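Local structure of 4-alpha-glucanotransferase (Aquifex aeolicus, 1TZ7) at residues G40-E45 with F203-Q208; Y155-A160 with K185-K190; S82-N87 with F286-R291. The protein belongs to the amylomaltase family, whose catalytic body is a parallel (beta/alpha)8 barrel enlarged by inserted helices. One frame throughout, in Å; residues are numbered along the deposited sequence.

Interaction 1 (G40-E45 with F203-Q208); sequences GDLGKE and FVFFKQ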
# COMPACT_ATOMS: atom_id res chain seq x y z
N GLY A 40 13.23 -4.61 5.61
CA GLY A 40 12.27 -5.31 6.44
C GLY A 40 11.63 -6.47 5.69
O GLY A 40 11.47 -6.40 4.47
N ASP A 41 11.28 -7.54 6.42
CA ASP A 41 10.72 -8.74 5.79
C ASP A 41 9.63 -9.40 6.67
O ASP A 41 9.28 -8.89 7.73
CB ASP A 41 11.85 -9.76 5.47
CG ASP A 41 12.67 -10.14 6.69
OD1 ASP A 41 12.08 -10.46 7.74
OD2 ASP A 41 13.91 -10.17 6.68
N LEU A 42 9.10 -10.53 6.19
CA LEU A 42 7.96 -11.18 6.83
C LEU A 42 8.41 -12.20 7.89
O LEU A 42 7.65 -13.11 8.26
CB LEU A 42 7.08 -11.87 5.78
CG LEU A 42 6.61 -10.99 4.62
CD1 LEU A 42 5.81 -11.80 3.61
CD2 LEU A 42 5.79 -9.82 5.13
N GLY A 43 9.64 -12.05 8.37
CA GLY A 43 10.22 -13.00 9.31
C GLY A 43 10.22 -12.48 10.74
O GLY A 43 9.32 -11.74 11.14
N LYS A 44 11.24 -12.87 11.49
CA LYS A 44 11.29 -12.69 12.95
C LYS A 44 10.80 -11.30 13.41
O LYS A 44 10.06 -11.19 14.38
CB LYS A 44 12.72 -12.93 13.43
CG LYS A 44 12.96 -12.65 14.91
CD LYS A 44 14.28 -13.29 15.39
CE LYS A 44 15.06 -12.36 16.33
NZ LYS A 44 14.73 -12.60 17.76
N GLU A 45 11.24 -10.25 12.72
CA GLU A 45 10.99 -8.88 13.17
C GLU A 45 9.54 -8.45 12.93
O GLU A 45 9.02 -7.59 13.64
CB GLU A 45 11.94 -7.91 12.47
CG GLU A 45 13.38 -8.03 12.92
CD GLU A 45 13.53 -7.93 14.42
OE1 GLU A 45 12.83 -7.10 15.04
OE2 GLU A 45 14.35 -8.68 14.99
N PHE A 203 4.84 -18.20 -4.42
CA PHE A 203 4.52 -19.22 -3.42
C PHE A 203 5.20 -18.90 -2.08
O PHE A 203 4.54 -18.86 -1.04
CB PHE A 203 4.97 -20.60 -3.93
CG PHE A 203 4.85 -21.70 -2.91
CD1 PHE A 203 5.99 -22.22 -2.28
CD2 PHE A 203 3.62 -22.25 -2.59
CE1 PHE A 203 5.89 -23.24 -1.35
CE2 PHE A 203 3.51 -23.28 -1.65
CZ PHE A 203 4.65 -23.77 -1.03
N VAL A 204 6.50 -18.67 -2.12
CA VAL A 204 7.27 -18.38 -0.92
C VAL A 204 6.72 -17.14 -0.21
O VAL A 204 6.61 -17.12 1.01
CB VAL A 204 8.77 -18.15 -1.24
CG1 VAL A 204 9.52 -17.64 0.00
CG2 VAL A 204 9.41 -19.45 -1.74
N PHE A 205 6.37 -16.11 -0.99
CA PHE A 205 5.89 -14.86 -0.41
C PHE A 205 4.56 -15.05 0.29
O PHE A 205 4.38 -14.62 1.43
CB PHE A 205 5.75 -13.78 -1.49
CG PHE A 205 5.14 -12.50 -0.97
CD1 PHE A 205 5.96 -11.44 -0.58
CD2 PHE A 205 3.76 -12.35 -0.86
CE1 PHE A 205 5.41 -10.26 -0.09
CE2 PHE A 205 3.21 -11.18 -0.38
CZ PHE A 205 4.04 -10.13 0.01
N PHE A 206 3.62 -15.70 -0.40
CA PHE A 206 2.25 -15.79 0.07
C PHE A 206 2.12 -16.75 1.24
O PHE A 206 1.26 -16.58 2.10
CB PHE A 206 1.32 -16.22 -1.08
CG PHE A 206 0.79 -15.06 -1.90
CD1 PHE A 206 1.56 -14.49 -2.91
CD2 PHE A 206 -0.48 -14.54 -1.65
CE1 PHE A 206 1.07 -13.42 -3.66
CE2 PHE A 206 -0.97 -13.48 -2.40
CZ PHE A 206 -0.19 -12.92 -3.40
N LYS A 207 2.98 -17.76 1.28
CA LYS A 207 3.02 -18.69 2.40
C LYS A 207 3.59 -18.01 3.66
O LYS A 207 3.13 -18.27 4.77
CB LYS A 207 3.86 -19.94 2.05
CG LYS A 207 3.03 -21.22 1.87
CD LYS A 207 1.93 -21.05 0.80
CE LYS A 207 0.58 -21.60 1.28
NZ LYS A 207 0.24 -22.89 0.63
N GLN A 208 4.57 -17.14 3.48
CA GLN A 208 5.12 -16.38 4.59
C GLN A 208 4.11 -15.35 5.11
O GLN A 208 4.02 -15.12 6.32
CB GLN A 208 6.42 -15.69 4.17
CG GLN A 208 7.62 -16.65 4.08
CD GLN A 208 8.95 -15.92 3.96
OE1 GLN A 208 8.99 -14.69 3.96
NE2 GLN A 208 10.03 -16.67 3.86
O HOH W 1 5.95 -15.21 8.07

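Interaction 2 (Y155-A160 with K185-K190); sequences YALYMA and KRVLNK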
# COMPACT_ATOMS: atom_id res chain seq x y z
N TYR A 155 0.89 -13.72 -14.55
CA TYR A 155 1.97 -12.93 -13.99
C TYR A 155 3.31 -13.63 -14.17
O TYR A 155 4.28 -13.02 -14.60
CB TYR A 155 1.75 -12.64 -12.51
CG TYR A 155 2.92 -11.90 -11.88
CD1 TYR A 155 3.16 -10.57 -12.17
CD2 TYR A 155 3.79 -12.55 -11.01
CE1 TYR A 155 4.23 -9.88 -11.61
CE2 TYR A 155 4.87 -11.88 -10.44
CZ TYR A 155 5.08 -10.55 -10.75
OH TYR A 155 6.15 -9.88 -10.19
N ALA A 156 3.35 -14.91 -13.85
CA ALA A 156 4.59 -15.69 -13.95
C ALA A 156 5.06 -15.80 -15.41
O ALA A 156 6.26 -15.83 -15.68
CB ALA A 156 4.39 -17.06 -13.36
N LEU A 157 4.11 -15.87 -16.34
CA LEU A 157 4.43 -15.89 -17.76
C LEU A 157 4.89 -14.51 -18.23
O LEU A 157 5.80 -14.39 -19.03
CB LEU A 157 3.22 -16.35 -18.57
CG LEU A 157 3.43 -16.49 -20.08
CD1 LEU A 157 4.50 -17.53 -20.38
CD2 LEU A 157 2.12 -16.85 -20.77
N TYR A 158 4.23 -13.48 -17.72
CA TYR A 158 4.62 -12.09 -17.99
C TYR A 158 6.08 -11.85 -17.59
O TYR A 158 6.83 -11.23 -18.33
CB TYR A 158 3.67 -11.15 -17.23
CG TYR A 158 4.13 -9.71 -17.10
CD1 TYR A 158 3.77 -8.75 -18.05
CD2 TYR A 158 4.88 -9.30 -16.00
CE1 TYR A 158 4.17 -7.42 -17.91
CE2 TYR A 158 5.28 -7.97 -15.86
CZ TYR A 158 4.92 -7.04 -16.81
OH TYR A 158 5.32 -5.72 -16.68
N MET A 159 6.46 -12.36 -16.42
CA MET A 159 7.81 -12.16 -15.90
C MET A 159 8.85 -12.97 -16.69
O MET A 159 9.99 -12.55 -16.83
CB MET A 159 7.88 -12.55 -14.42
CG MET A 159 7.10 -11.62 -13.49
SD MET A 159 7.73 -9.94 -13.47
CE MET A 159 9.30 -10.16 -12.61
N ALA A 160 8.44 -14.13 -17.19
CA ALA A 160 9.35 -15.02 -17.92
C ALA A 160 9.66 -14.48 -19.32
O ALA A 160 10.78 -14.62 -19.81
CB ALA A 160 8.75 -16.41 -18.01
N LYS A 185 0.72 -20.25 -25.76
CA LYS A 185 0.99 -21.67 -25.49
C LYS A 185 2.44 -22.01 -25.79
O LYS A 185 3.11 -22.66 -24.99
CB LYS A 185 0.07 -22.56 -26.33
CG LYS A 185 -1.43 -22.36 -26.07
CD LYS A 185 -2.22 -23.68 -26.19
CE LYS A 185 -1.87 -24.46 -27.48
NZ LYS A 185 -1.83 -23.59 -28.69
N ARG A 186 2.92 -21.57 -26.95
CA ARG A 186 4.26 -21.91 -27.42
C ARG A 186 5.32 -21.38 -26.47
O ARG A 186 6.23 -22.11 -26.07
CB ARG A 186 4.51 -21.33 -28.82
CG ARG A 186 3.67 -21.98 -29.93
CD ARG A 186 3.99 -21.47 -31.35
NE ARG A 186 4.36 -20.05 -31.37
CZ ARG A 186 5.61 -19.58 -31.30
NH1 ARG A 186 5.83 -18.27 -31.32
NH2 ARG A 186 6.64 -20.42 -31.21
N VAL A 187 5.20 -20.11 -26.10
CA VAL A 187 6.23 -19.44 -25.32
C VAL A 187 6.24 -19.93 -23.86
O VAL A 187 7.25 -19.86 -23.18
CB VAL A 187 6.05 -17.88 -25.36
CG1 VAL A 187 4.88 -17.44 -24.49
CG2 VAL A 187 7.33 -17.19 -24.94
N LEU A 188 5.09 -20.45 -23.40
CA LEU A 188 4.96 -21.00 -22.03
C LEU A 188 5.78 -22.27 -21.88
O LEU A 188 6.57 -22.41 -20.95
CB LEU A 188 3.48 -21.29 -21.73
CG LEU A 188 2.99 -21.41 -20.27
CD1 LEU A 188 1.87 -22.43 -20.08
CD2 LEU A 188 4.06 -21.48 -19.18
N ASN A 189 5.58 -23.21 -22.81
CA ASN A 189 6.33 -24.45 -22.82
C ASN A 189 7.84 -24.20 -22.97
O ASN A 189 8.65 -24.88 -22.35
CB ASN A 189 5.84 -25.35 -23.96
CG ASN A 189 6.64 -26.63 -24.07
OD1 ASN A 189 6.48 -27.55 -23.27
ND2 ASN A 189 7.51 -26.70 -25.07
N LYS A 190 8.19 -23.23 -23.81
CA LYS A 190 9.59 -22.86 -24.02
C LYS A 190 10.23 -22.39 -22.71
O LYS A 190 11.29 -22.87 -22.32
CB LYS A 190 9.68 -21.75 -25.08
CG LYS A 190 11.10 -21.38 -25.49
CD LYS A 190 11.15 -20.01 -26.16
CE LYS A 190 12.57 -19.62 -26.55
NZ LYS A 190 12.73 -18.15 -26.67

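Interaction 3 (S82-N87 with F286-R291); sequences SLFAGN and FRWWIR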
# COMPACT_ATOMS: atom_id res chain seq x y z
N SER A 82 2.42 -5.44 -11.09
CA SER A 82 1.27 -6.30 -10.76
C SER A 82 0.55 -5.81 -9.50
O SER A 82 1.17 -5.57 -8.47
CB SER A 82 1.72 -7.74 -10.56
OG SER A 82 0.63 -8.57 -10.21
N LEU A 83 -0.78 -5.69 -9.59
CA LEU A 83 -1.61 -5.32 -8.45
C LEU A 83 -1.95 -6.53 -7.59
O LEU A 83 -2.59 -6.40 -6.54
CB LEU A 83 -2.91 -4.64 -8.92
CG LEU A 83 -2.73 -3.33 -9.68
CD1 LEU A 83 -4.05 -2.88 -10.30
CD2 LEU A 83 -2.17 -2.24 -8.76
N PHE A 84 -1.54 -7.71 -8.04
CA PHE A 84 -1.90 -8.96 -7.37
C PHE A 84 -0.69 -9.60 -6.67
O PHE A 84 -0.82 -10.15 -5.58
CB PHE A 84 -2.51 -9.94 -8.38
CG PHE A 84 -3.89 -9.57 -8.81
CD1 PHE A 84 -4.09 -8.59 -9.78
CD2 PHE A 84 -5.00 -10.20 -8.25
CE1 PHE A 84 -5.38 -8.24 -10.18
CE2 PHE A 84 -6.29 -9.85 -8.66
CZ PHE A 84 -6.48 -8.87 -9.62
N ALA A 85 0.47 -9.52 -7.30
CA ALA A 85 1.65 -10.25 -6.84
C ALA A 85 2.22 -9.64 -5.56
O ALA A 85 1.92 -8.50 -5.21
CB ALA A 85 2.71 -10.27 -7.93
N GLY A 86 3.05 -10.41 -4.86
CA GLY A 86 3.79 -9.92 -3.72
C GLY A 86 5.22 -9.53 -4.08
O GLY A 86 5.76 -9.97 -5.10
N ASN A 87 5.82 -8.72 -3.22
CA ASN A 87 7.15 -8.15 -3.47
C ASN A 87 8.24 -9.05 -2.87
O ASN A 87 8.31 -9.22 -1.66
CB ASN A 87 7.22 -6.75 -2.83
CG ASN A 87 8.39 -5.92 -3.33
OD1 ASN A 87 9.14 -6.35 -4.22
ND2 ASN A 87 8.55 -4.74 -2.76
N PHE A 286 -18.14 -5.37 -13.47
CA PHE A 286 -17.10 -5.00 -12.50
C PHE A 286 -16.34 -6.21 -11.95
O PHE A 286 -15.88 -6.19 -10.82
CB PHE A 286 -17.70 -4.19 -11.33
CG PHE A 286 -18.38 -2.93 -11.75
CD1 PHE A 286 -19.77 -2.83 -11.72
CD2 PHE A 286 -17.65 -1.83 -12.19
CE1 PHE A 286 -20.41 -1.66 -12.12
CE2 PHE A 286 -18.28 -0.67 -12.59
CZ PHE A 286 -19.66 -0.58 -12.55
N ARG A 287 -16.21 -7.26 -12.75
CA ARG A 287 -15.68 -8.53 -12.23
C ARG A 287 -14.16 -8.48 -11.98
O ARG A 287 -13.65 -9.21 -11.15
CB ARG A 287 -16.05 -9.71 -13.14
CG ARG A 287 -15.44 -9.68 -14.57
CD ARG A 287 -15.91 -10.86 -15.49
NE ARG A 287 -17.29 -11.07 -15.34
CZ ARG A 287 -18.29 -10.70 -16.15
NH1 ARG A 287 -18.12 -10.17 -17.37
NH2 ARG A 287 -19.49 -10.97 -15.73
N TRP A 288 -13.46 -7.60 -12.69
CA TRP A 288 -12.03 -7.38 -12.44
C TRP A 288 -11.82 -6.74 -11.07
O TRP A 288 -10.95 -7.15 -10.31
CB TRP A 288 -11.42 -6.50 -13.53
CG TRP A 288 -9.95 -6.29 -13.39
CD1 TRP A 288 -8.96 -7.17 -13.72
CD2 TRP A 288 -9.29 -5.12 -12.88
NE1 TRP A 288 -7.73 -6.62 -13.45
CE2 TRP A 288 -7.90 -5.36 -12.93
CE3 TRP A 288 -9.74 -3.89 -12.38
CZ2 TRP A 288 -6.96 -4.42 -12.51
CZ3 TRP A 288 -8.80 -2.96 -11.96
CH2 TRP A 288 -7.43 -3.23 -12.03
N TRP A 289 -12.62 -5.73 -10.76
CA TRP A 289 -12.55 -5.07 -9.46
C TRP A 289 -12.97 -6.02 -8.34
O TRP A 289 -12.39 -6.00 -7.26
CB TRP A 289 -13.42 -3.81 -9.45
CG TRP A 289 -12.65 -2.58 -9.79
CD1 TRP A 289 -12.69 -1.89 -10.97
CD2 TRP A 289 -11.71 -1.90 -8.96
NE1 TRP A 289 -11.83 -0.82 -10.92
CE2 TRP A 289 -11.22 -0.80 -9.69
CE3 TRP A 289 -11.24 -2.11 -7.66
CZ2 TRP A 289 -10.28 0.08 -9.16
CZ3 TRP A 289 -10.30 -1.22 -7.14
CH2 TRP A 289 -9.83 -0.15 -7.89
N ILE A 290 -13.97 -6.84 -8.60
CA ILE A 290 -14.39 -7.86 -7.65
C ILE A 290 -13.25 -8.84 -7.36
O ILE A 290 -13.00 -9.19 -6.22
CB ILE A 290 -15.62 -8.62 -8.18
CG1 ILE A 290 -16.86 -7.73 -8.08
CG2 ILE A 290 -15.83 -9.94 -7.40
CD1 ILE A 290 -18.01 -8.18 -8.95
N ARG A 291 -12.55 -9.26 -8.41
CA ARG A 291 -11.41 -10.17 -8.26
C ARG A 291 -10.27 -9.52 -7.47
O ARG A 291 -9.60 -10.17 -6.69
CB ARG A 291 -10.91 -10.65 -9.63
CG ARG A 291 -11.76 -11.78 -10.24
CD ARG A 291 -11.00 -12.68 -11.20
NE ARG A 291 -10.37 -11.92 -12.28
CZ ARG A 291 -11.00 -11.49 -13.38
NH1 ARG A 291 -10.34 -10.81 -14.30
NH2 ARG A 291 -12.30 -11.74 -13.55

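Interaction 1 (G40-E45 with F203-Q208)
Leu-42, in the loop just before helix 44-56, and Gln-208, on helix 192-218, form the closest backbone pair of this contact, their CA atoms 6.3 Å apart. Leu-42 makes the contact through CB and CD1. Its CD1 methyl lies 3.8 Å from Phe-205 O and 4.0 Å from Gln-208 CB, and so rests on the turn of helix between these two residues. The same CD1 sits over one face of the Phe-205 ring, displaced toward the rim, with CE1 as the nearest ring carbon at 4.0 Å. With CG of Phe-205 trans to N (chi1 175°) the ring swings toward the loop, and chi2 of 96° turns a face to Leu-42 CD1. Nearer the backbone, Leu-42 CB lies 3.9 Å from Gln-208 OE1, and the two side chains cross obliquely. This is van der Waals packing of a carbon against the amide oxygen; the amide's own hydrogen bonds go outside the two segments, OE1 accepting from Asp-92 N and NE2 donating to Glu-95 OE2. The polar link is a bridging water that donates to Leu-42 O at 2.7 Å and to Gln-208 O at 2.6 Å, joining the two main chains. The loop is shaped by an Asx turn, in which Gly-43 N donates to Asp-41 OD1 over 3.0 Å, meeting the oxygen on its anti side and 28° out of the carboxylate plane. Gly-43 is the N-cap residue of helix 44-56. That helix follows strand 23-27 and leads to strand 60-62, while helix 192-218 runs on to strand 222-227, so the contact joins two successive helical connections of the barrel; Trp-209 and Leu-212 of helix 192-218 also pack on Leu-42.

Interaction 2 (Y155-A160 with K185-K190)
Leu-157 meets Val-187 and Leu-188 in a small apolar helix-helix contact, between helix 149-165 and helix 181-190 of the helical insertion that separates barrel strands 60-62 and 222-227. The nearest CA atoms, those of Leu-157 and Leu-188, are 6.7 Å apart. Along the first segment, Tyr-155 comes first and turns toward the loop residues Pro-68, Asn-81 and Ser-82; one face of its ring is covered off-centre by CG of Met-159, one helical turn on. Ala-156 faces helix 192-218, packing on Phe-195 and Val-199. Leu-157 alone reaches helix 181-190. Chi1 of -177° sets its CG trans to N and chi2 of 61° then points CD1 at helix 181-190, and this one methyl makes every close approach from its side. Tyr-158 then leans on Asn-81, and Met-159 touches His-198, so Tyr-155 and Tyr-158 face the loop at Asn-81, Ala-156 and Met-159 face helix 192-218, and Leu-157 faces helix 181-190. On the other helix, Leu-188 also packs on Phe-195, which ties the pair to helix 192-218, and Lys-190 NZ forms a salt bridge to Glu-164, further along helix 149-165. The side chains of Leu-157 and Leu-188 lie nearly perpendicular. In detail, Leu-157 CD1 rests 3.9 Å from Leu-188 CA and 4.1 Å from Leu-188 CB, while Val-187 CG1 closes on the same methyl at 4.1 Å.

Interaction 3 (S82-N87 with F286-R291)
This is a buried, largely apolar contact, in which Leu-83 and Phe-84, from the loop between strand 60-62 and helix 94-98, meet the indole of Trp-288 and the backbone carbonyl of Arg-291 at the start of helix 287-297. Leu-83 CD1 lies at the edge of the Trp-288 indole, near its plane, 3.8 Å from CH2 and 4.0 Å from CZ2. Trp-288 reaches the loop because chi1 of -177° directs its ring away from N. The Phe-84 ring is met at its edge: Trp-288 NE1 is 4.3 Å from Phe-84 CE1, and Arg-291 O is 3.9 Å from Phe-84 CE2, both near the phenyl plane. The loop is folded by Ser-82 OG, which accepts from Phe-84 N at 3.2 Å and Ala-85 N at 3.1 Å, giving an ST turn and ST motif. Beyond the segments, Leu-83 N bonds to Asp-237 OD1 and Phe-84 O to His-295 NE2. Across the contact the chemistry is therefore apolar packing, with a polar carbonyl near the slightly positive C-H edge of the phenyl ring, adding at most a weak electrostatic attraction, while the loop's hydrogen bonds run to Ser-82 and outside the contact.

From the N terminus, residues 40-45 come first and pair with 203-208, closing a loop that contains 82-87. Because 82-87 pairs with 286-291, beyond that loop, interactions 1 and 3 cross. Interaction 2, between 155-160 and 185-190, is a short closure nested inside both. Helix 181-190 of interaction 2 is followed by helix 192-218 of interaction 1. In space, 82-87 is the middle element: Phe-205 CD1 approaches Asn-87 O at 3.4 Å, and Tyr-155 CE1 reaches Ser-82 CB at 3.5 Å. Interactions 1 and 2 do not touch. Interaction 1 ties the start of helix 44-56 to helix 192-218, interaction 2 joins inserted helices 149-165 and 181-190, and interaction 3 ties loop 82-87 to helix 287-297.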